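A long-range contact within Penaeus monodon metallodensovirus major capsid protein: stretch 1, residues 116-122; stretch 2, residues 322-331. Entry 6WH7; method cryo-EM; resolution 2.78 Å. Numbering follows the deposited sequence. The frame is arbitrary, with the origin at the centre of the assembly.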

# COMPACT_ATOMS: atom_id res chain seq x y z
N CYS A 116 95.99 -10.38 11.29
CA CYS A 116 95.01 -9.31 11.19
C CYS A 116 95.56 -8.04 11.81
O CYS A 116 96.56 -8.06 12.54
CB CYS A 116 93.73 -9.71 11.90
SG CYS A 116 93.03 -11.23 11.32
N LYS A 117 94.92 -6.92 11.51
CA LYS A 117 95.30 -5.70 12.22
C LYS A 117 94.88 -5.78 13.67
O LYS A 117 95.65 -5.42 14.57
CB LYS A 117 94.68 -4.48 11.56
CG LYS A 117 95.22 -3.23 12.19
CD LYS A 117 94.69 -1.98 11.59
CE LYS A 117 95.18 -0.82 12.41
NZ LYS A 117 96.66 -0.76 12.39
N ALA A 118 93.67 -6.25 13.93
CA ALA A 118 93.11 -6.31 15.27
C ALA A 118 92.28 -7.58 15.41
O ALA A 118 91.76 -8.10 14.43
CB ALA A 118 92.23 -5.11 15.55
N HIS A 119 92.17 -8.06 16.64
CA HIS A 119 91.32 -9.19 16.95
C HIS A 119 90.77 -9.00 18.34
O HIS A 119 91.36 -8.31 19.17
CB HIS A 119 92.08 -10.52 16.85
CG HIS A 119 93.22 -10.63 17.80
ND1 HIS A 119 93.06 -10.99 19.12
CD2 HIS A 119 94.54 -10.41 17.63
CE1 HIS A 119 94.23 -11.00 19.71
NE2 HIS A 119 95.15 -10.65 18.83
N ARG A 120 89.61 -9.61 18.58
CA ARG A 120 88.97 -9.40 19.84
C ARG A 120 88.27 -10.68 20.27
O ARG A 120 87.65 -11.35 19.44
CB ARG A 120 88.00 -8.24 19.69
CG ARG A 120 87.24 -7.88 20.89
CD ARG A 120 86.54 -6.57 20.69
NE ARG A 120 85.59 -6.56 19.60
CZ ARG A 120 85.06 -5.44 19.13
NH1 ARG A 120 85.38 -4.29 19.68
NH2 ARG A 120 84.19 -5.48 18.14
N PRO A 121 88.34 -11.04 21.56
CA PRO A 121 87.88 -12.37 21.97
C PRO A 121 86.37 -12.58 22.00
O PRO A 121 85.95 -13.73 21.92
CB PRO A 121 88.48 -12.52 23.37
CG PRO A 121 89.65 -11.66 23.35
CD PRO A 121 89.25 -10.47 22.55
N THR A 122 85.56 -11.54 22.21
CA THR A 122 84.10 -11.66 22.31
C THR A 122 83.66 -12.85 23.16
O THR A 122 84.19 -13.06 24.25
CB THR A 122 83.44 -11.72 20.94
OG1 THR A 122 83.85 -12.90 20.26
CG2 THR A 122 83.83 -10.53 20.13
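Stretch 2 (322-331) NDSLWIQSYG

Stretch 2 packs against stretch 1 through side chains, 206 or more residues away in the same chain; the contact buries 329 Å², both sides summed, and no hydrogen bond joins backbone to backbone across it. Stretch 1 is extended as a strand only at 118-120; K117 before it and P121 after it have helix-like backbone angles. Stretch 2 begins with a weakly bonded helical turn at about 323-326, where the backbone bond from I327 N to D323 O is 2.5 Å, then straightens into a short strand at 327-328 and continues extended through S329 and Y330. The closest CA pair across the two stretches is that of A118 and I327, 6.8 Å apart. Contacts run in the same order along both stretches, K117 with D323 and W326, A118 with W326 and I327, H119 and P121 with Y330, so the two chains proceed in the same general direction.

K117 points its CA-to-CB bond toward stretch 2, and its side chain is nearly fully extended: chi1, chi2 and chi3 are all t, and only chi4 turns, to p at 61°. The extension carries the ammonium group out to D323, where NZ of K117 donates a hydrogen bond to OD2 of D323 at 2.6 Å as part of a salt bridge. D323, with chi1 m at -71°, also points toward stretch 1, so the two charged groups meet directly; NZ is hydrogen-bonded elsewhere in the structure as well. On its way, the lysine's aliphatic part passes the indole, CE of K117 lying 3.5 Å from CZ2 of W326, an oblique approach that adds apolar contact beside the ion pair.

The CA-to-CB bond of W326 points sideways, but chi1 p (60°) and chi2 -73° bring the six-membered part of the indole to stretch 1. Its CZ3 lies 3.5 Å from CB of A118. That methyl group also meets I327, whose CD1 is 3.4 Å from A118 CB. I327 points toward stretch 1 and has both chi angles m (-57° and -64°), placing CD1 at the near end of its side chain. The small alanine is thus touched by both the indole and the isoleucine methyl.

Farther along, Y330 starts sideways, and chi1 m (-82°) with chi2 -90° sends its phenol to H119 and P121. H119, likewise sideways, uses chi1 p (61°) and chi2 82° to bring its imidazole nearer: CE1 of H119 is 3.0 Å from OH of Y330, with the hydroxyl near the plane of the imidazole. The rings meet rim to rim, centroids 5.9 Å apart and planes at 29°, so neither covers the other's face. Beyond them P121, its ring C-gamma exo, points toward stretch 2 and sets CG 4.1 Å from CE1 of Y330, at the edge of the phenol. R120, between these two contacts, points away from stretch 2 and takes no part; its NE and NH2 are hydrogen-bonded elsewhere in the structure.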

# COMPACT_ATOMS: atom_id res chain seq x y z
N ASN A 322 96.67 6.61 16.08
CA ASN A 322 95.47 6.49 16.89
C ASN A 322 94.96 5.07 16.97
O ASN A 322 93.86 4.85 17.47
CB ASN A 322 94.37 7.43 16.37
CG ASN A 322 93.90 7.07 14.99
OD1 ASN A 322 94.51 6.26 14.30
ND2 ASN A 322 92.82 7.70 14.55
N ASP A 323 95.71 4.11 16.43
CA ASP A 323 95.49 2.72 16.79
C ASP A 323 95.50 2.54 18.29
O ASP A 323 94.77 1.70 18.83
CB ASP A 323 96.55 1.82 16.16
CG ASP A 323 96.37 1.68 14.67
OD1 ASP A 323 95.30 2.04 14.16
OD2 ASP A 323 97.31 1.19 14.02
N SER A 324 96.31 3.33 19.00
CA SER A 324 96.32 3.30 20.45
C SER A 324 94.97 3.63 21.05
O SER A 324 94.76 3.38 22.24
CB SER A 324 97.36 4.28 20.98
OG SER A 324 97.02 5.60 20.62
N LEU A 325 94.04 4.17 20.27
CA LEU A 325 92.70 4.42 20.76
C LEU A 325 91.85 3.17 20.76
O LEU A 325 91.04 2.98 21.67
CB LEU A 325 92.04 5.52 19.93
CG LEU A 325 92.15 6.96 20.40
CD1 LEU A 325 93.57 7.35 20.59
CD2 LEU A 325 91.53 7.87 19.37
N TRP A 326 91.90 2.36 19.71
CA TRP A 326 91.14 1.13 19.70
C TRP A 326 91.95 -0.16 19.81
O TRP A 326 91.35 -1.22 19.96
CB TRP A 326 90.25 1.12 18.45
CG TRP A 326 91.00 1.19 17.20
CD1 TRP A 326 91.63 2.27 16.69
CD2 TRP A 326 91.12 0.16 16.23
NE1 TRP A 326 92.20 1.96 15.48
CE2 TRP A 326 91.89 0.66 15.18
CE3 TRP A 326 90.66 -1.16 16.16
CZ2 TRP A 326 92.21 -0.10 14.07
CZ3 TRP A 326 90.99 -1.91 15.08
CH2 TRP A 326 91.75 -1.38 14.04
N ILE A 327 93.29 -0.11 19.78
CA ILE A 327 94.11 -1.32 19.83
C ILE A 327 94.84 -1.37 21.16
O ILE A 327 95.51 -0.40 21.53
CB ILE A 327 95.14 -1.38 18.68
CG1 ILE A 327 94.46 -1.31 17.34
CG2 ILE A 327 95.86 -2.70 18.72
CD1 ILE A 327 93.61 -2.44 17.13
N GLN A 328 94.75 -2.50 21.85
CA GLN A 328 95.28 -2.59 23.20
C GLN A 328 96.03 -3.90 23.37
O GLN A 328 95.80 -4.87 22.65
CB GLN A 328 94.15 -2.49 24.23
CG GLN A 328 93.40 -1.18 24.12
CD GLN A 328 94.28 0.00 24.34
OE1 GLN A 328 95.03 0.05 25.30
NE2 GLN A 328 94.24 0.95 23.42
N SER A 329 96.96 -3.90 24.31
CA SER A 329 97.57 -5.14 24.77
C SER A 329 96.64 -5.83 25.76
O SER A 329 95.74 -5.23 26.34
CB SER A 329 98.94 -4.87 25.38
OG SER A 329 98.86 -4.02 26.50
N TYR A 330 96.84 -7.14 25.92
CA TYR A 330 96.02 -7.90 26.85
C TYR A 330 96.26 -7.50 28.29
O TYR A 330 97.39 -7.30 28.72
CB TYR A 330 96.24 -9.39 26.66
CG TYR A 330 95.45 -9.96 25.52
CD1 TYR A 330 94.18 -10.45 25.73
CD2 TYR A 330 95.95 -9.98 24.23
CE1 TYR A 330 93.43 -10.97 24.71
CE2 TYR A 330 95.20 -10.50 23.20
CZ TYR A 330 93.94 -10.99 23.44
OH TYR A 330 93.18 -11.51 22.43
N GLY A 331 95.16 -7.39 29.04
CA GLY A 331 95.15 -6.69 30.30
C GLY A 331 95.93 -7.30 31.45
O GLY A 331 96.83 -6.67 32.00